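Local coordinates for eukaryotic Translation Initiation 4E (Schistosoma mansoni, PDB 3HXI), which binds the 7-methylguanosine cap of mRNA and, as an eIF4E, probably helps recruit capped messages for translation initiation, at residues D14-L20 and D63-S69; W29-L33 and M72-E76; W100-L104 and G123-Q127. All coordinates share one frame; numbering follows the deposited sequence. Where two conformers were deposited one is given.

Interaction 1 of 3, residues D14-L20 and D63-S69; sequences DSWSYYL and DLYMFKS
In the curved antiparallel sheet that carries the cap pocket, the indole of Trp16 lies between two side chains of strand 63-68. Lys68 CG sits over one face of its six-membered ring, 3.8 Å from the ring centroid. Met66 CE covers the opposite face and makes a second CH-pi contact. The Met66 chain bends at chi3 (76°), which turns the methyl onto the ring; SD lies obliquely, 4.9 Å from the centroid of the Trp16 six-membered ring, a Met-aromatic contact. Beyond the indole, Lys68 NZ forms a long salt bridge to Asp14 OD2 at 3.5 Å; its stronger partner is the carbonyl of Asp118.

Strands 15-20 and 63-68 are neighbours in the eIF4E sheet. Ser17 with Phe67 and Tyr19 with Tyr65 are the hydrogen-bonded pairs. Each pair is closed by two backbone bonds, such as Ser17 N to Phe67 O at 2.8 Å. Tyr18, Leu20, Leu64 and Met66 share the face toward helix 96-108. There Tyr18 OH, whose polar partner is Trp100, touches Leu64 CD1 at 3.6 Å. On the other face Tyr19 CB meets Tyr65 CB at 4.0 Å. One water joins Ser17 OG to Ser69 O, and Ser17 OG also bonds Thr38.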
loop_
_atom_site.group_PDB
_atom_site.type_symbol
_atom_site.label_atom_id
_atom_site.label_comp_id
_atom_site.label_asym_id
_atom_site.label_seq_id
_atom_site.Cartn_x
_atom_site.Cartn_y
_atom_site.Cartn_z
ATOM N N ASP A 14 6.827 -3.635 -12.346
ATOM C CA ASP A 14 5.456 -4.112 -12.481
ATOM C C ASP A 14 4.494 -3.071 -12.998
ATOM O O ASP A 14 4.723 -1.868 -12.849
ATOM C CB ASP A 14 4.931 -4.619 -11.125
ATOM C CG ASP A 14 5.349 -6.032 -10.844
ATOM O OD1 ASP A 14 4.758 -6.949 -11.458
ATOM O OD2 ASP A 14 6.278 -6.228 -10.033
ATOM N N SER A 15 3.408 -3.557 -13.596
ATOM C CA SER A 15 2.230 -2.746 -13.860
ATOM C C SER A 15 1.369 -2.700 -12.603
ATOM O O SER A 15 1.214 -3.717 -11.914
ATOM C CB SER A 15 1.416 -3.335 -15.006
ATOM O OG SER A 15 0.331 -2.489 -15.305
ATOM N N TRP A 16 0.827 -1.519 -12.316
ATOM C CA TRP A 16 0.022 -1.260 -11.115
ATOM C C TRP A 16 -1.310 -0.663 -11.489
ATOM O O TRP A 16 -1.419 0.074 -12.475
ATOM C CB TRP A 16 0.751 -0.281 -10.171
ATOM C CG TRP A 16 2.061 -0.763 -9.704
ATOM C CD1 TRP A 16 3.259 -0.619 -10.345
ATOM C CD2 TRP A 16 2.342 -1.450 -8.476
ATOM N NE1 TRP A 16 4.261 -1.210 -9.617
ATOM C CE2 TRP A 16 3.731 -1.718 -8.458
ATOM C CE3 TRP A 16 1.555 -1.876 -7.399
ATOM C CZ2 TRP A 16 4.356 -2.393 -7.406
ATOM C CZ3 TRP A 16 2.178 -2.536 -6.334
ATOM C CH2 TRP A 16 3.565 -2.797 -6.352
ATOM N N SER A 17 -2.326 -0.962 -10.684
ATOM C CA SER A 17 -3.621 -0.315 -10.839
ATOM C C SER A 17 -4.009 0.448 -9.573
ATOM O O SER A 17 -3.650 0.053 -8.459
ATOM C CB SER A 17 -4.688 -1.321 -11.233
ATOM O OG SER A 17 -4.387 -1.839 -12.522
ATOM N N TYR A 18 -4.711 1.557 -9.769
ATOM C CA TYR A 18 -5.020 2.483 -8.692
ATOM C C TYR A 18 -6.532 2.568 -8.549
ATOM O O TYR A 18 -7.265 2.779 -9.535
ATOM C CB TYR A 18 -4.432 3.848 -9.028
ATOM C CG TYR A 18 -4.156 4.784 -7.864
ATOM C CD1 TYR A 18 -5.041 5.816 -7.557
ATOM C CD2 TYR A 18 -2.973 4.684 -7.114
ATOM C CE1 TYR A 18 -4.772 6.712 -6.522
ATOM C CE2 TYR A 18 -2.703 5.570 -6.063
ATOM C CZ TYR A 18 -3.613 6.591 -5.788
ATOM O OH TYR A 18 -3.373 7.496 -4.774
ATOM N N TYR A 19 -7.003 2.407 -7.322
ATOM C CA TYR A 19 -8.432 2.351 -7.077
ATOM C C TYR A 19 -8.842 3.324 -6.003
ATOM O O TYR A 19 -8.065 3.619 -5.089
ATOM C CB TYR A 19 -8.838 0.950 -6.581
ATOM C CG TYR A 19 -8.441 -0.208 -7.451
ATOM C CD1 TYR A 19 -9.383 -0.845 -8.246
ATOM C CD2 TYR A 19 -7.122 -0.701 -7.453
ATOM C CE1 TYR A 19 -9.038 -1.933 -9.048
ATOM C CE2 TYR A 19 -6.766 -1.782 -8.249
ATOM C CZ TYR A 19 -7.725 -2.387 -9.049
ATOM O OH TYR A 19 -7.387 -3.459 -9.843
ATOM N N LEU A 20 -10.081 3.804 -6.120
ATOM C CA LEU A 20 -10.748 4.563 -5.064
ATOM C C LEU A 20 -11.858 3.743 -4.471
ATOM O O LEU A 20 -12.684 3.188 -5.197
ATOM C CB LEU A 20 -11.365 5.853 -5.636
ATOM C CG LEU A 20 -10.506 6.632 -6.635
ATOM C CD1 LEU A 20 -11.269 7.860 -7.142
ATOM C CD2 LEU A 20 -9.147 7.048 -6.033
ATOM N N ASP A 63 -11.036 5.606 0.509
ATOM C CA ASP A 63 -9.728 4.981 0.615
ATOM C C ASP A 63 -9.048 4.878 -0.751
ATOM O O ASP A 63 -9.717 4.889 -1.781
ATOM C CB ASP A 63 -9.849 3.588 1.261
ATOM C CG ASP A 63 -10.435 3.628 2.679
ATOM O OD1 ASP A 63 -10.515 4.713 3.257
ATOM O OD2 ASP A 63 -10.812 2.559 3.230
ATOM N N LEU A 64 -7.722 4.767 -0.734
ATOM C CA LEU A 64 -6.904 4.615 -1.931
ATOM C C LEU A 64 -6.204 3.257 -1.870
ATOM O O LEU A 64 -5.623 2.898 -0.835
ATOM C CB LEU A 64 -5.846 5.714 -1.992
ATOM C CG LEU A 64 -6.313 7.156 -1.787
ATOM C CD1 LEU A 64 -5.088 8.101 -1.715
ATOM C CD2 LEU A 64 -7.276 7.557 -2.903
ATOM N N TYR A 65 -6.276 2.517 -2.976
ATOM C CA TYR A 65 -5.646 1.191 -3.097
ATOM C C TYR A 65 -4.730 1.188 -4.307
ATOM O O TYR A 65 -5.169 1.559 -5.410
ATOM C CB TYR A 65 -6.721 0.105 -3.308
ATOM C CG TYR A 65 -7.517 -0.284 -2.068
ATOM C CD1 TYR A 65 -7.263 -1.504 -1.411
ATOM C CD2 TYR A 65 -8.514 0.562 -1.548
ATOM C CE1 TYR A 65 -7.977 -1.870 -0.269
ATOM C CE2 TYR A 65 -9.239 0.204 -0.406
ATOM C CZ TYR A 65 -8.963 -1.019 0.228
ATOM O OH TYR A 65 -9.648 -1.398 1.375
ATOM N N MET A 66 -3.479 0.759 -4.127
ATOM C CA MET A 66 -2.580 0.575 -5.278
ATOM C C MET A 66 -2.019 -0.841 -5.279
ATOM O O MET A 66 -1.287 -1.222 -4.352
ATOM C CB MET A 66 -1.441 1.598 -5.311
ATOM C CG MET A 66 -0.546 1.451 -6.568
ATOM S SD MET A 66 1.044 2.300 -6.501
ATOM C CE MET A 66 1.962 1.197 -5.411
ATOM N N PHE A 67 -2.386 -1.613 -6.306
ATOM C CA PHE A 67 -2.060 -3.038 -6.383
ATOM C C PHE A 67 -1.433 -3.429 -7.720
ATOM O O PHE A 67 -1.776 -2.854 -8.748
ATOM C CB PHE A 67 -3.335 -3.867 -6.132
ATOM C CG PHE A 67 -3.618 -4.078 -4.664
ATOM C CD1 PHE A 67 -3.448 -5.329 -4.077
ATOM C CD2 PHE A 67 -4.008 -3.007 -3.860
ATOM C CE1 PHE A 67 -3.671 -5.520 -2.686
ATOM C CE2 PHE A 67 -4.233 -3.186 -2.471
ATOM C CZ PHE A 67 -4.061 -4.443 -1.895
ATOM N N LYS A 68 -0.531 -4.412 -7.715
ATOM C CA LYS A 68 -0.009 -4.962 -8.973
ATOM C C LYS A 68 -1.232 -5.322 -9.792
ATOM O O LYS A 68 -2.179 -5.918 -9.253
ATOM C CB LYS A 68 0.905 -6.185 -8.734
ATOM C CG LYS A 68 2.189 -5.813 -8.022
ATOM C CD LYS A 68 3.224 -6.915 -7.995
ATOM C CE LYS A 68 4.473 -6.482 -7.243
ATOM N NZ LYS A 68 5.363 -7.644 -7.019
ATOM N N SER A 69 -1.220 -4.943 -11.081
ATOM C CA SER A 69 -2.413 -4.978 -11.936
ATOM C C SER A 69 -3.162 -6.313 -11.974
ATOM O O SER A 69 -4.381 -6.341 -12.126
ATOM C CB SER A 69 -2.061 -4.549 -13.367
ATOM O OG SER A 69 -1.058 -5.385 -13.912
HETATM O O HOH W 1 -5.704 -3.979 -13.424
HETATM O O HOH W 2 -4.942 -4.464 -9.413
#

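Interaction 2 of 3, residues W29-L33 and M72-E76; sequences WDECL and MPKWE. With GTG (7-methyl-guanosine-5'-triphosphate-5'-guanosine), chain C.
The cap-binding slot of eIF4E is built here from two loops, with Trp29 and Lys74 in contact where the two loops meet. The edge of the Trp29 indole abuts the other loop: CZ3 lies 3.7 Å from Lys74 CB, and Pro73 O is in the ring plane near CH2. One face of Trp29 carries the 7-methylguanine, with GTG C4A 3.4 Å above the plane and over its centre. The Trp75 indole covers the base from the opposite side, its ring displaced so that GTG C6A lies toward its rim. Together they form the aromatic sandwich known from eIF4E cap complexes.

The base edge is read by the loop 72-76. Trp75 N donates to GTG O6A at 2.8 Å. Glu76 OE1 accepts from GTG N1A in a nearly straight bond (2.9 Å, 166°), while OE2 takes a weak bond from GTG N2A. Arg174 holds Glu76 OE2 by a salt bridge.

Lys74 ties the two loops together. Its chain bends at chi3 (-83°), carrying NZ to the anti side of Asp30 OD2 for a 2.8 Å salt bridge. Leu33 CD1 packs against Pro73 CG. Pro73 centres an inverse gamma turn, and its buried carbonyl oxygen has no hydrogen-bond partner in the model.

The N7-methylated base is cationic, so two electron-rich indole faces and the Glu76 carboxylate at its edge would probably favour it over unmethylated guanine.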
loop_
_atom_site.group_PDB
_atom_site.type_symbol
_atom_site.label_atom_id
_atom_site.label_comp_id
_atom_site.label_asym_id
_atom_site.label_seq_id
_atom_site.Cartn_x
_atom_site.Cartn_y
_atom_site.Cartn_z
ATOM N N TRP A 29 -19.344 -4.251 -0.489
ATOM C CA TRP A 29 -18.016 -3.676 -0.275
ATOM C C TRP A 29 -17.208 -3.573 -1.584
ATOM O O TRP A 29 -16.665 -2.512 -1.905
ATOM C CB TRP A 29 -17.232 -4.442 0.806
ATOM C CG TRP A 29 -15.891 -3.797 1.109
ATOM C CD1 TRP A 29 -15.631 -2.833 2.046
ATOM C CD2 TRP A 29 -14.643 -4.073 0.460
ATOM N NE1 TRP A 29 -14.278 -2.495 2.020
ATOM C CE2 TRP A 29 -13.662 -3.236 1.048
ATOM C CE3 TRP A 29 -14.259 -4.948 -0.562
ATOM C CZ2 TRP A 29 -12.320 -3.243 0.629
ATOM C CZ3 TRP A 29 -12.928 -4.965 -0.967
ATOM C CH2 TRP A 29 -11.974 -4.113 -0.370
ATOM N N ASP A 30 -17.138 -4.662 -2.344
ATOM C CA ASP A 30 -16.292 -4.658 -3.540
ATOM C C ASP A 30 -16.831 -3.755 -4.650
ATOM O O ASP A 30 -16.077 -3.303 -5.504
ATOM C CB ASP A 30 -16.022 -6.087 -4.046
ATOM C CG ASP A 30 -17.278 -6.822 -4.466
ATOM O OD1 ASP A 30 -18.398 -6.390 -4.128
ATOM O OD2 ASP A 30 -17.134 -7.867 -5.138
ATOM N N GLU A 31 -18.137 -3.492 -4.621
ATOM C CA GLU A 31 -18.792 -2.614 -5.594
ATOM C C GLU A 31 -18.485 -1.138 -5.329
ATOM O O GLU A 31 -18.758 -0.279 -6.169
ATOM C CB GLU A 31 -20.304 -2.839 -5.567
ATOM C CG GLU A 31 -20.698 -4.244 -5.985
ATOM C CD GLU A 31 -22.188 -4.483 -5.984
ATOM O OE1 GLU A 31 -22.888 -4.048 -5.040
ATOM O OE2 GLU A 31 -22.656 -5.149 -6.932
ATOM N N CYS A 32 -17.928 -0.849 -4.155
ATOM C CA CYS A 32 -17.553 0.517 -3.805
ATOM C C CYS A 32 -16.165 0.873 -4.325
ATOM O O CYS A 32 -15.767 2.041 -4.261
ATOM C CB CYS A 32 -17.596 0.743 -2.291
ATOM S SG CYS A 32 -19.239 0.618 -1.516
ATOM N N LEU A 33 -15.459 -0.133 -4.837
ATOM C CA LEU A 33 -14.130 0.029 -5.426
ATOM C C LEU A 33 -14.238 0.382 -6.894
ATOM O O LEU A 33 -15.059 -0.201 -7.625
ATOM C CB LEU A 33 -13.335 -1.263 -5.310
ATOM C CG LEU A 33 -12.848 -1.638 -3.922
ATOM C CD1 LEU A 33 -12.443 -3.112 -3.903
ATOM C CD2 LEU A 33 -11.692 -0.740 -3.473
ATOM N N MET A 72 -6.484 -8.212 -7.703
ATOM C CA MET A 72 -7.626 -7.437 -7.265
ATOM C C MET A 72 -7.369 -6.956 -5.837
ATOM O O MET A 72 -6.775 -7.687 -5.027
ATOM C CB MET A 72 -8.906 -8.280 -7.323
ATOM C CG MET A 72 -9.441 -8.466 -8.733
ATOM S SD MET A 72 -10.942 -9.458 -8.750
ATOM C CE MET A 72 -10.276 -11.071 -8.318
ATOM N N PRO A 73 -7.768 -5.710 -5.532
ATOM C CA PRO A 73 -7.530 -5.180 -4.191
ATOM C C PRO A 73 -8.560 -5.671 -3.168
ATOM O O PRO A 73 -9.305 -4.869 -2.603
ATOM C CB PRO A 73 -7.666 -3.667 -4.400
ATOM C CG PRO A 73 -8.668 -3.546 -5.486
ATOM C CD PRO A 73 -8.418 -4.709 -6.411
ATOM N N LYS A 74 -8.607 -6.979 -2.930
ATOM C CA LYS A 74 -9.544 -7.529 -1.963
ATOM C C LYS A 74 -9.037 -8.868 -1.463
ATOM O O LYS A 74 -8.227 -9.518 -2.136
ATOM C CB LYS A 74 -10.972 -7.635 -2.543
ATOM C CG LYS A 74 -11.147 -8.618 -3.697
ATOM C CD LYS A 74 -12.432 -8.326 -4.512
ATOM C CE LYS A 74 -13.700 -8.931 -3.891
ATOM N NZ LYS A 74 -14.748 -9.244 -4.935
ATOM N N TRP A 75 -9.488 -9.270 -0.272
ATOM C CA TRP A 75 -8.958 -10.463 0.373
ATOM C C TRP A 75 -9.175 -11.672 -0.517
ATOM O O TRP A 75 -8.381 -12.631 -0.501
ATOM C CB TRP A 75 -9.661 -10.726 1.707
ATOM C CG TRP A 75 -9.450 -9.679 2.784
ATOM C CD1 TRP A 75 -8.287 -9.030 3.098
ATOM C CD2 TRP A 75 -10.435 -9.211 3.709
ATOM N NE1 TRP A 75 -8.499 -8.153 4.141
ATOM C CE2 TRP A 75 -9.805 -8.257 4.548
ATOM C CE3 TRP A 75 -11.786 -9.515 3.923
ATOM C CZ2 TRP A 75 -10.480 -7.603 5.569
ATOM C CZ3 TRP A 75 -12.464 -8.862 4.953
ATOM C CH2 TRP A 75 -11.812 -7.913 5.759
ATOM N N GLU A 76 -10.258 -11.617 -1.288
ATOM C CA GLU A 76 -10.723 -12.770 -2.076
ATOM C C GLU A 76 -9.787 -13.220 -3.216
ATOM O O GLU A 76 -9.886 -14.377 -3.680
ATOM C CB GLU A 76 -12.158 -12.532 -2.562
ATOM C CG GLU A 76 -13.200 -12.576 -1.426
ATOM C CD GLU A 76 -13.213 -11.340 -0.515
ATOM O OE1 GLU A 76 -12.775 -10.240 -0.922
ATOM O OE2 GLU A 76 -13.671 -11.486 0.637
HETATM P PA GTG C . -11.963 -1.327 6.962
HETATM O O1A GTG C . -12.463 -0.160 6.155
HETATM O O2A GTG C . -10.574 -1.897 6.768
HETATM O O3A GTG C . -12.156 -1.110 8.541
HETATM P PB GTG C . -12.513 0.213 9.349
HETATM O O1B GTG C . -11.564 1.337 9.012
HETATM O O2B GTG C . -12.663 -0.234 10.800
HETATM O O3B GTG C . -13.996 0.503 8.799
HETATM N N9A GTG C . -13.780 -5.304 3.864
HETATM C C8A GTG C . -12.580 -4.720 3.942
HETATM N N7A GTG C . -11.744 -5.327 3.070
HETATM C C7X GTG C . -10.325 -4.936 2.883
HETATM C C5A GTG C . -12.438 -6.289 2.456
HETATM C C6A GTG C . -12.068 -7.214 1.473
HETATM O O6A GTG C . -10.915 -7.268 0.985
HETATM N N1A GTG C . -13.007 -8.099 1.053
HETATM C C2A GTG C . -14.276 -8.053 1.568
HETATM N N2A GTG C . -15.227 -8.914 1.163
HETATM N N3A GTG C . -14.628 -7.153 2.513
HETATM C C4A GTG C . -13.717 -6.267 2.953
HETATM O O5D GTG C . -12.959 -2.522 6.665
HETATM C C5D GTG C . -14.348 -2.343 6.920
HETATM C C4D GTG C . -15.103 -3.562 6.441
HETATM O O4D GTG C . -15.015 -3.620 5.024
HETATM C C3D GTG C . -14.532 -4.876 6.935
HETATM O O3D GTG C . -14.983 -5.175 8.254
HETATM C C2D GTG C . -15.054 -5.839 5.896
HETATM O O2D GTG C . -16.416 -6.183 6.191
HETATM C C1D GTG C . -15.011 -4.991 4.629
HETATM P PG GTG C . -14.892 1.811 9.059
HETATM O O1G GTG C . -14.090 3.006 9.469
HETATM O O2G GTG C . -16.098 1.398 9.884
HETATM O O5E GTG C . -15.422 2.052 7.561
HETATM C C5E GTG C . -14.541 2.563 6.562
HETATM C C4E GTG C . -15.303 2.791 5.272
HETATM O O4E GTG C . -15.783 1.532 4.792
HETATM C C3E GTG C . -16.536 3.657 5.457
HETATM O O3E GTG C . -16.775 4.316 4.202
HETATM C C2E GTG C . -17.665 2.665 5.691
HETATM O O2E GTG C . -18.953 3.182 5.319
HETATM C C1E GTG C . -17.224 1.535 4.772
HETATM N N9B GTG C . -17.647 0.165 5.123
HETATM C C8B GTG C . -17.185 -0.297 6.410
HETATM N N7B GTG C . -17.714 -1.657 6.422
HETATM C C5B GTG C . -18.351 -1.882 5.234
HETATM C C6B GTG C . -19.059 -3.045 4.670
HETATM O O6B GTG C . -19.126 -4.089 5.373
HETATM N N1B GTG C . -19.613 -2.920 3.431
HETATM C C2B GTG C . -19.515 -1.757 2.700
HETATM N N2B GTG C . -20.064 -1.653 1.464
HETATM N N3B GTG C . -18.874 -0.655 3.161
HETATM C C4B GTG C . -18.291 -0.685 4.376
#

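Interaction 3 of 3, residues W100-L104 and G123-Q127; sequences WDELL and GAVFQ. With GTG (7-methyl-guanosine-5'-triphosphate-5'-guanosine), chain C.
Trp100 lays its six-membered ring against strand 123-127, and Phe126 CB sits over one face. This CH-pi contact is 3.7 Å from CB to the ring centroid, only 14° off the normal. With chi1 at -167°, CG trans to N, the indole swings out toward the strand. The Phe126 ring itself leads away from the helix and meets the five-membered ring of the indole obliquely, planes at 43°. At the indole's edge, in its plane, lie the backbone atoms Ala124 C and Val125 N. Its CZ3 comes within 3.5 Å of Phe126 N. The opposite face is covered from within the helix by Leu104 CD2, one turn on. The indole is therefore held between its own helix and the strand.

Ala124 supplies the small side chain of the contact. Its CB is touched by Leu103 CD2 and Leu104 CD2, each at 3.9 Å. No hydrogen bond joins the two segments.

A second shell fixes these groups. Trp100 NE1 is hydrogen-bonded to Tyr18 OH. Leu104 also packs on Met66, and Leu103 on Val137 of strand 134-139. Further along the strand, Gln127 NE2 donates to GTG O2A at 3.2 Å and also bonds Asp63 OD2. On the helix, Asp101 and Glu102 form salt bridges to basic side chains of the bound 4E-BP peptide.

This is the layered fold of eIF4E, with helices packed on the back of a sheet whose other side serves the cap.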
loop_
_atom_site.group_PDB
_atom_site.type_symbol
_atom_site.label_atom_id
_atom_site.label_comp_id
_atom_site.label_asym_id
_atom_site.label_seq_id
_atom_site.Cartn_x
_atom_site.Cartn_y
_atom_site.Cartn_z
ATOM N N TRP A 100 2.282 8.468 2.111
ATOM C CA TRP A 100 1.750 7.810 0.902
ATOM C C TRP A 100 2.732 7.868 -0.244
ATOM O O TRP A 100 3.008 6.851 -0.866
ATOM C CB TRP A 100 0.431 8.443 0.495
ATOM C CG TRP A 100 -0.384 7.689 -0.521
ATOM C CD1 TRP A 100 -0.893 8.202 -1.673
ATOM C CD2 TRP A 100 -0.810 6.310 -0.468
ATOM N NE1 TRP A 100 -1.621 7.231 -2.350
ATOM C CE2 TRP A 100 -1.578 6.065 -1.634
ATOM C CE3 TRP A 100 -0.615 5.263 0.440
ATOM C CZ2 TRP A 100 -2.155 4.802 -1.919
ATOM C CZ3 TRP A 100 -1.189 3.998 0.159
ATOM C CH2 TRP A 100 -1.949 3.789 -1.017
ATOM N N ASP A 101 3.277 9.052 -0.526
ATOM C CA ASP A 101 4.263 9.175 -1.609
ATOM C C ASP A 101 5.519 8.317 -1.387
ATOM O O ASP A 101 5.984 7.682 -2.312
ATOM C CB ASP A 101 4.686 10.628 -1.824
ATOM C CG ASP A 101 3.571 11.497 -2.397
ATOM O OD1 ASP A 101 2.520 10.957 -2.836
ATOM O OD2 ASP A 101 3.762 12.748 -2.410
ATOM N N GLU A 102 6.061 8.302 -0.169
ATOM C CA GLU A 102 7.246 7.484 0.121
ATOM C C GLU A 102 6.916 5.999 -0.018
ATOM O O GLU A 102 7.729 5.197 -0.530
ATOM C CB GLU A 102 7.760 7.744 1.543
ATOM C CG GLU A 102 8.364 9.142 1.749
ATOM C CD GLU A 102 9.499 9.440 0.771
ATOM O OE1 GLU A 102 10.395 8.587 0.568
ATOM O OE2 GLU A 102 9.510 10.559 0.240
ATOM N N LEU A 103 5.737 5.630 0.469
ATOM C CA LEU A 103 5.317 4.238 0.410
ATOM C C LEU A 103 5.202 3.775 -1.042
ATOM O O LEU A 103 5.750 2.722 -1.414
ATOM C CB LEU A 103 4.014 3.999 1.178
ATOM C CG LEU A 103 3.636 2.512 1.390
ATOM C CD1 LEU A 103 4.718 1.786 2.198
ATOM C CD2 LEU A 103 2.267 2.364 2.038
ATOM N N LEU A 104 4.519 4.562 -1.864
ATOM C CA LEU A 104 4.309 4.196 -3.255
ATOM C C LEU A 104 5.610 4.201 -4.053
ATOM O O LEU A 104 5.822 3.344 -4.894
ATOM C CB LEU A 104 3.246 5.104 -3.900
ATOM C CG LEU A 104 1.842 5.100 -3.277
ATOM C CD1 LEU A 104 0.890 5.755 -4.256
ATOM C CD2 LEU A 104 1.334 3.692 -2.842
ATOM N N GLY A 123 0.181 -4.966 -2.702
ATOM C CA GLY A 123 -0.264 -3.584 -2.876
ATOM C C GLY A 123 -0.232 -2.754 -1.605
ATOM O O GLY A 123 0.198 -3.242 -0.553
ATOM N N ALA A 124 -0.679 -1.508 -1.717
ATOM C CA ALA A 124 -0.702 -0.557 -0.603
ATOM C C ALA A 124 -2.094 0.085 -0.484
ATOM O O ALA A 124 -2.840 0.179 -1.472
ATOM C CB ALA A 124 0.367 0.513 -0.787
ATOM N N VAL A 125 -2.432 0.520 0.721
ATOM C CA VAL A 125 -3.769 1.056 1.019
ATOM C C VAL A 125 -3.633 2.262 1.949
ATOM O O VAL A 125 -2.930 2.185 2.953
ATOM C CB VAL A 125 -4.657 0.009 1.730
ATOM C CG1 VAL A 125 -6.124 0.504 1.854
ATOM C CG2 VAL A 125 -4.617 -1.348 1.016
ATOM N N PHE A 126 -4.308 3.351 1.604
ATOM C CA PHE A 126 -4.444 4.490 2.485
ATOM C C PHE A 126 -5.892 4.653 2.934
ATOM O O PHE A 126 -6.792 4.732 2.108
ATOM C CB PHE A 126 -3.997 5.774 1.794
ATOM C CG PHE A 126 -4.133 6.974 2.677
ATOM C CD1 PHE A 126 -3.493 6.997 3.911
ATOM C CD2 PHE A 126 -4.972 8.027 2.322
ATOM C CE1 PHE A 126 -3.633 8.104 4.771
ATOM C CE2 PHE A 126 -5.133 9.128 3.170
ATOM C CZ PHE A 126 -4.454 9.176 4.383
ATOM N N GLN A 127 -6.102 4.700 4.245
ATOM C CA GLN A 127 -7.444 4.778 4.826
ATOM C C GLN A 127 -7.526 5.958 5.798
ATOM O O GLN A 127 -7.082 5.869 6.936
ATOM C CB GLN A 127 -7.813 3.471 5.528
ATOM C CG GLN A 127 -7.789 2.277 4.593
ATOM C CD GLN A 127 -8.062 0.987 5.318
ATOM O OE1 GLN A 127 -7.301 0.591 6.205
ATOM N NE2 GLN A 127 -9.160 0.330 4.960
HETATM P PA GTG C . -11.963 -1.327 6.962
HETATM O O1A GTG C . -12.463 -0.160 6.155
HETATM O O2A GTG C . -10.574 -1.897 6.768
HETATM O O3A GTG C . -12.156 -1.110 8.541
HETATM P PB GTG C . -12.513 0.213 9.349
HETATM O O1B GTG C . -11.564 1.337 9.012
HETATM O O2B GTG C . -12.663 -0.234 10.800
HETATM O O3B GTG C . -13.996 0.503 8.799
HETATM N N9A GTG C . -13.780 -5.304 3.864
HETATM C C8A GTG C . -12.580 -4.720 3.942
HETATM N N7A GTG C . -11.744 -5.327 3.070
HETATM C C7X GTG C . -10.325 -4.936 2.883
HETATM C C5A GTG C . -12.438 -6.289 2.456
HETATM C C6A GTG C . -12.068 -7.214 1.473
HETATM O O6A GTG C . -10.915 -7.268 0.985
HETATM N N1A GTG C . -13.007 -8.099 1.053
HETATM C C2A GTG C . -14.276 -8.053 1.568
HETATM N N2A GTG C . -15.227 -8.914 1.163
HETATM N N3A GTG C . -14.628 -7.153 2.513
HETATM C C4A GTG C . -13.717 -6.267 2.953
HETATM O O5D GTG C . -12.959 -2.522 6.665
HETATM C C5D GTG C . -14.348 -2.343 6.920
HETATM C C4D GTG C . -15.103 -3.562 6.441
HETATM O O4D GTG C . -15.015 -3.620 5.024
HETATM C C3D GTG C . -14.532 -4.876 6.935
HETATM O O3D GTG C . -14.983 -5.175 8.254
HETATM C C2D GTG C . -15.054 -5.839 5.896
HETATM O O2D GTG C . -16.416 -6.183 6.191
HETATM C C1D GTG C . -15.011 -4.991 4.629
HETATM P PG GTG C . -14.892 1.811 9.059
HETATM O O1G GTG C . -14.090 3.006 9.469
HETATM O O2G GTG C . -16.098 1.398 9.884
HETATM O O5E GTG C . -15.422 2.052 7.561
HETATM C C5E GTG C . -14.541 2.563 6.562
HETATM C C4E GTG C . -15.303 2.791 5.272
HETATM O O4E GTG C . -15.783 1.532 4.792
HETATM C C3E GTG C . -16.536 3.657 5.457
HETATM O O3E GTG C . -16.775 4.316 4.202
HETATM C C2E GTG C . -17.665 2.665 5.691
HETATM O O2E GTG C . -18.953 3.182 5.319
HETATM C C1E GTG C . -17.224 1.535 4.772
HETATM N N9B GTG C . -17.647 0.165 5.123
HETATM C C8B GTG C . -17.185 -0.297 6.410
HETATM N N7B GTG C . -17.714 -1.657 6.422
HETATM C C5B GTG C . -18.351 -1.882 5.234
HETATM C C6B GTG C . -19.059 -3.045 4.670
HETATM O O6B GTG C . -19.126 -4.089 5.373
HETATM N N1B GTG C . -19.613 -2.920 3.431
HETATM C C2B GTG C . -19.515 -1.757 2.700
HETATM N N2B GTG C . -20.064 -1.653 1.464
HETATM N N3B GTG C . -18.874 -0.655 3.161
HETATM C C4B GTG C . -18.291 -0.685 4.376
#

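In the fold
Strand 63-68 joins interactions 1 and 3. It pairs with strand 15-20 on one side and with strand 121-127 on the other, where Met66 O lies 2.7 Å from Ala124 N. The centres of interactions 1 and 3 are about 10 Å apart. Interaction 2 lies in loops beyond the strand ends, its centre about 12 Å from that of interaction 1. Tyr65 OH packs 3.3 Å from Trp29 CZ2, and Pro73 rests on Tyr19, Tyr65 and Phe67. Interactions 2 and 3 do not touch, their nearest atoms being about 6 Å apart. The cap analogue touches both: interaction 2 holds its methylated base, and Gln127 of interaction 3 reaches the phosphate next to the methylated nucleoside.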